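Long-range contacts in surface-associated protein CshB (Streptococcus gordonii, PDB 6YZG), which is a cell-wall-anchored streptococcal adhesin that probably helps the bacterium attach to host surfaces, with fibronectin as a likely ligand: residues Gly71-Ala76 and Leu200-Val205; Gly151-Phe156 and Phe225-Ser230. All coordinates share one frame; numbering follows the deposited sequence.

Overall arrangement
Both contacts lie within the CshA-type non-repetitive domain 2 of CshB. From the N terminus the chain builds strands 24-30 and 33-41 before reaching 71-76. After strand 134-144 comes 151-156, followed by helices 184-193 and 198-201. Contact 1 closes the first long loop when 200-205 returns to 71-76, and contact 2 a shorter one at 225-230. Because 151-156 lies inside the first loop and 225-230 beyond it, the closures cross. Contact 1 ties the turn after strand 71-72, in the antiparallel sheet containing 119-131, to the loop leaving helix 198-201; contact 2 joins strands 153-158 and 224-229 of a second antiparallel sheet, which runs on into the second subunit. Their centres are about 18 Å apart.

Contact 1 (Gly71-Ala76 and Leu200-Val205); sequences GFLTSA and LKDKSV
The carboxylate of D202 has T74 over one face and S204 near its edge. Onto that face T74 brings two donors: its N-H reaches D202 OD2 (T74 N to OD2 3.0 Å, 165° at the hydrogen), and its hydroxyl reaches D202 OD1 (T74 OG1 to OD1 2.7 Å). T74 OG1 lies between backbone N and carbonyl carbon (chi1 75°), so N-H and hydroxyl grip the two oxygens together. S204 OG takes the syn lone pair of D202 OD1 at 2.6 Å, and S204 N adds a third bond to OD1. Four donors thus hold the buried carboxylate, which probably favours its charged form. A water joins T74 OG1 to K203 N. Beside this, S75 CB rests on K201 CB at 3.8 Å, while S75 OG bonds the carbonyl of L198. L73 CD2 brushes D202 OD2, and L73 also packs on S252 of the second subunit. The type I turn L73-A76, closed by A76 N to L73 O, presents T74 to D202, just past the short helix 198-201, and S75 to K201. Within non-repetitive domain 2 it thus docks on an Asx turn, formed by D202 OD1 and S204 N.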
# COMPACT_ATOMS: atom_id res chain seq x y z
N GLY A 71 1.98 19.50 -14.68
CA GLY A 71 0.54 19.70 -14.57
C GLY A 71 -0.16 18.37 -14.37
O GLY A 71 0.43 17.39 -13.90
N PHE A 72 -1.47 18.36 -14.59
CA PHE A 72 -2.28 17.15 -14.40
C PHE A 72 -2.07 16.11 -15.51
O PHE A 72 -1.79 16.51 -16.66
CB PHE A 72 -3.76 17.55 -14.35
CG PHE A 72 -4.07 18.48 -13.20
CD1 PHE A 72 -4.06 17.97 -11.93
CD2 PHE A 72 -4.44 19.80 -13.40
CE1 PHE A 72 -4.35 18.76 -10.83
CE2 PHE A 72 -4.74 20.60 -12.29
CZ PHE A 72 -4.65 20.09 -11.03
N LEU A 73 -2.31 14.86 -15.16
CA LEU A 73 -2.51 13.83 -16.19
C LEU A 73 -3.62 14.30 -17.15
O LEU A 73 -4.63 14.80 -16.66
CB LEU A 73 -2.83 12.52 -15.55
CG LEU A 73 -1.76 11.92 -14.66
CD1 LEU A 73 -2.30 10.74 -13.84
CD2 LEU A 73 -0.56 11.51 -15.47
N THR A 74 -3.43 14.11 -18.46
CA THR A 74 -4.40 14.62 -19.42
C THR A 74 -5.68 13.79 -19.33
O THR A 74 -6.69 14.28 -19.90
CB THR A 74 -3.85 14.67 -20.86
OG1 THR A 74 -3.81 13.34 -21.41
CG2 THR A 74 -2.49 15.31 -20.95
N SER A 75 -5.68 12.63 -18.74
CA SER A 75 -6.87 11.81 -18.48
C SER A 75 -7.64 12.27 -17.25
O SER A 75 -8.75 11.77 -17.01
CB SER A 75 -6.48 10.39 -18.36
OG SER A 75 -5.43 10.26 -17.36
N ALA A 76 -7.08 13.12 -16.40
CA ALA A 76 -7.76 13.59 -15.18
C ALA A 76 -8.81 14.63 -15.54
O ALA A 76 -8.58 15.47 -16.36
CB ALA A 76 -6.75 14.14 -14.19
N LEU A 200 -2.58 5.32 -17.27
CA LEU A 200 -2.41 4.71 -18.60
C LEU A 200 -3.47 5.20 -19.57
O LEU A 200 -3.27 5.13 -20.80
CB LEU A 200 -2.43 3.19 -18.52
CG LEU A 200 -1.33 2.58 -17.65
CD1 LEU A 200 -1.37 1.08 -17.79
CD2 LEU A 200 0.03 3.12 -18.03
N LYS A 201 -4.51 5.82 -19.05
CA LYS A 201 -5.48 6.51 -19.92
C LYS A 201 -4.94 7.80 -20.50
O LYS A 201 -5.50 8.33 -21.50
CB LYS A 201 -6.82 6.75 -19.23
CG LYS A 201 -7.52 5.49 -18.76
CD LYS A 201 -8.78 5.78 -18.02
CE LYS A 201 -9.30 4.52 -17.38
NZ LYS A 201 -10.56 4.81 -16.67
N ASP A 202 -3.86 8.37 -19.99
CA ASP A 202 -3.20 9.56 -20.55
C ASP A 202 -2.32 9.08 -21.69
O ASP A 202 -1.28 8.51 -21.48
CB ASP A 202 -2.38 10.26 -19.47
CG ASP A 202 -1.72 11.53 -19.93
OD1 ASP A 202 -1.66 11.76 -21.17
OD2 ASP A 202 -1.20 12.27 -19.09
N LYS A 203 -2.76 9.34 -22.91
CA LYS A 203 -2.08 8.86 -24.12
C LYS A 203 -1.05 9.86 -24.63
O LYS A 203 -0.43 9.60 -25.72
CB LYS A 203 -3.14 8.55 -25.19
CG LYS A 203 -4.16 7.51 -24.82
CD LYS A 203 -3.60 6.22 -24.44
CE LYS A 203 -4.70 5.22 -24.17
NZ LYS A 203 -4.14 3.95 -23.71
N SER A 204 -0.79 10.95 -23.91
CA SER A 204 0.23 11.94 -24.30
C SER A 204 1.65 11.45 -23.95
O SER A 204 2.61 12.05 -24.44
CB SER A 204 -0.02 13.24 -23.62
OG SER A 204 0.31 13.19 -22.20
N VAL A 205 1.78 10.40 -23.17
CA VAL A 205 3.08 9.86 -22.70
C VAL A 205 3.11 8.34 -22.89
O VAL A 205 2.06 7.67 -22.72
CB VAL A 205 3.25 10.25 -21.24
CG1 VAL A 205 4.49 9.58 -20.69
CG2 VAL A 205 3.27 11.75 -21.02
O HOH W 1 -4.81 11.46 -23.38

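Contact 2 (Gly151-Phe156 and Phe225-Ser230); sequences GEFAIF and FGPNRS
P227 is the bump of this contact, and the groove between the side chains of F153 and I155 is its hollow. All three point the same way: P227 CG lies 3.8 Å from F153 CD1, and P227 CD meets I155 CG1 at 3.9 Å. The base of the ring settles onto the strand itself, P227 CB reaching F153 CA at 3.7 Å. Underneath, P227 CA makes a CH...O contact with A154 O. The peptide bond before P227 is cis, and at the positive phi of G226 (93°) a CB would run into A154 O and jam against F225 O. Beyond G226 the strands zip up, F156 and F225 forming an antiparallel hydrogen-bonded pair: F156 N to F225 O and F225 N to F156 O are each 2.9 Å. Their side chains lie side by side, F156 CD1 at the edge of the F225 ring, 3.9 Å from F225 CD2, and F225 O at the edge of the F156 ring. Past P227 the backbones stand apart: one water donates to A154 O and accepts from N228 N, another sits among E152 O, A154 N and N228 O. F153-F156 of strand 153-158 also pair antiparallel with a strand of the second subunit, whose F248 meets F156 edge-to-face. This is an antiparallel beta pair interrupted at G226 and the cis peptide, with water bridging the parted backbones, within a sheet continuing across the dimer interface.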
# COMPACT_ATOMS: atom_id res chain seq x y z
N GLY A 151 1.38 1.60 -10.55
CA GLY A 151 1.09 2.72 -11.46
C GLY A 151 1.51 4.07 -10.95
O GLY A 151 1.10 5.05 -11.53
N GLU A 152 2.30 4.11 -9.88
CA GLU A 152 2.74 5.39 -9.26
C GLU A 152 4.26 5.45 -9.43
O GLU A 152 4.93 4.53 -8.97
CB GLU A 152 2.33 5.55 -7.80
CG GLU A 152 0.82 5.52 -7.61
CD GLU A 152 0.35 5.59 -6.16
OE1 GLU A 152 0.87 4.80 -5.35
OE2 GLU A 152 -0.49 6.43 -5.84
N PHE A 153 4.78 6.48 -10.09
CA PHE A 153 6.20 6.54 -10.47
C PHE A 153 6.88 7.70 -9.77
O PHE A 153 6.41 8.85 -9.84
CB PHE A 153 6.33 6.70 -11.99
CG PHE A 153 5.53 5.70 -12.82
CD1 PHE A 153 5.44 4.37 -12.45
CD2 PHE A 153 4.83 6.14 -13.90
CE1 PHE A 153 4.70 3.49 -13.21
CE2 PHE A 153 4.00 5.29 -14.62
CZ PHE A 153 4.02 3.94 -14.33
N ALA A 154 8.05 7.41 -9.19
CA ALA A 154 9.02 8.45 -8.76
C ALA A 154 10.38 8.04 -9.29
O ALA A 154 10.83 6.90 -9.08
CB ALA A 154 8.99 8.64 -7.27
N ILE A 155 11.02 8.98 -9.96
CA ILE A 155 12.31 8.75 -10.67
C ILE A 155 13.28 9.80 -10.13
O ILE A 155 12.93 10.98 -10.07
CB ILE A 155 12.15 8.88 -12.19
CG1 ILE A 155 11.17 7.82 -12.71
CG2 ILE A 155 13.50 8.77 -12.87
CD1 ILE A 155 10.65 8.13 -14.10
N PHE A 156 14.53 9.42 -9.89
CA PHE A 156 15.60 10.27 -9.37
C PHE A 156 16.73 10.34 -10.38
O PHE A 156 17.19 9.25 -10.82
CB PHE A 156 16.13 9.70 -8.05
CG PHE A 156 15.07 9.42 -7.00
CD1 PHE A 156 14.30 8.27 -7.13
CD2 PHE A 156 14.81 10.32 -5.97
CE1 PHE A 156 13.32 7.98 -6.20
CE2 PHE A 156 13.81 10.02 -5.03
CZ PHE A 156 13.08 8.85 -5.18
N PHE A 225 17.39 6.39 -11.10
CA PHE A 225 16.86 5.40 -10.15
C PHE A 225 15.35 5.42 -10.12
O PHE A 225 14.75 6.49 -10.07
CB PHE A 225 17.37 5.68 -8.74
CG PHE A 225 17.04 4.63 -7.72
CD1 PHE A 225 17.59 3.35 -7.81
CD2 PHE A 225 16.16 4.89 -6.70
CE1 PHE A 225 17.26 2.38 -6.86
CE2 PHE A 225 15.84 3.92 -5.75
CZ PHE A 225 16.38 2.68 -5.87
N GLY A 226 14.79 4.23 -10.13
CA GLY A 226 13.34 4.08 -10.06
C GLY A 226 12.71 4.01 -11.44
O GLY A 226 13.39 4.15 -12.40
N PRO A 227 11.38 3.91 -11.53
CA PRO A 227 10.51 3.85 -10.38
C PRO A 227 10.37 2.47 -9.73
O PRO A 227 10.35 1.50 -10.34
CB PRO A 227 9.17 4.31 -10.98
CG PRO A 227 9.22 3.75 -12.36
CD PRO A 227 10.66 3.99 -12.78
N ASN A 228 10.28 2.51 -8.42
CA ASN A 228 10.12 1.28 -7.63
C ASN A 228 8.94 1.37 -6.65
O ASN A 228 8.27 2.35 -6.59
CB ASN A 228 11.29 1.12 -6.67
CG ASN A 228 12.62 1.19 -7.36
OD1 ASN A 228 12.88 0.47 -8.29
ND2 ASN A 228 13.45 2.10 -6.90
N ARG A 229 8.80 0.29 -5.89
CA ARG A 229 7.89 0.20 -4.72
C ARG A 229 8.57 -0.63 -3.63
O ARG A 229 9.27 -1.57 -3.93
CB ARG A 229 6.49 -0.22 -5.12
CG ARG A 229 6.38 -1.45 -6.01
CD ARG A 229 4.94 -1.57 -6.42
NE ARG A 229 4.06 -1.31 -5.30
CZ ARG A 229 3.27 -2.22 -4.78
NH1 ARG A 229 2.49 -1.93 -3.76
NH2 ARG A 229 3.26 -3.42 -5.30
N SER A 230 8.39 -0.21 -2.38
CA SER A 230 8.91 -0.92 -1.18
C SER A 230 8.20 -2.28 -1.11
O SER A 230 7.03 -2.29 -1.55
CB SER A 230 8.71 -0.14 0.11
OG SER A 230 8.93 -1.00 1.22
O HOH W 2 7.53 4.69 -7.94
O HOH W 3 10.73 5.10 -6.94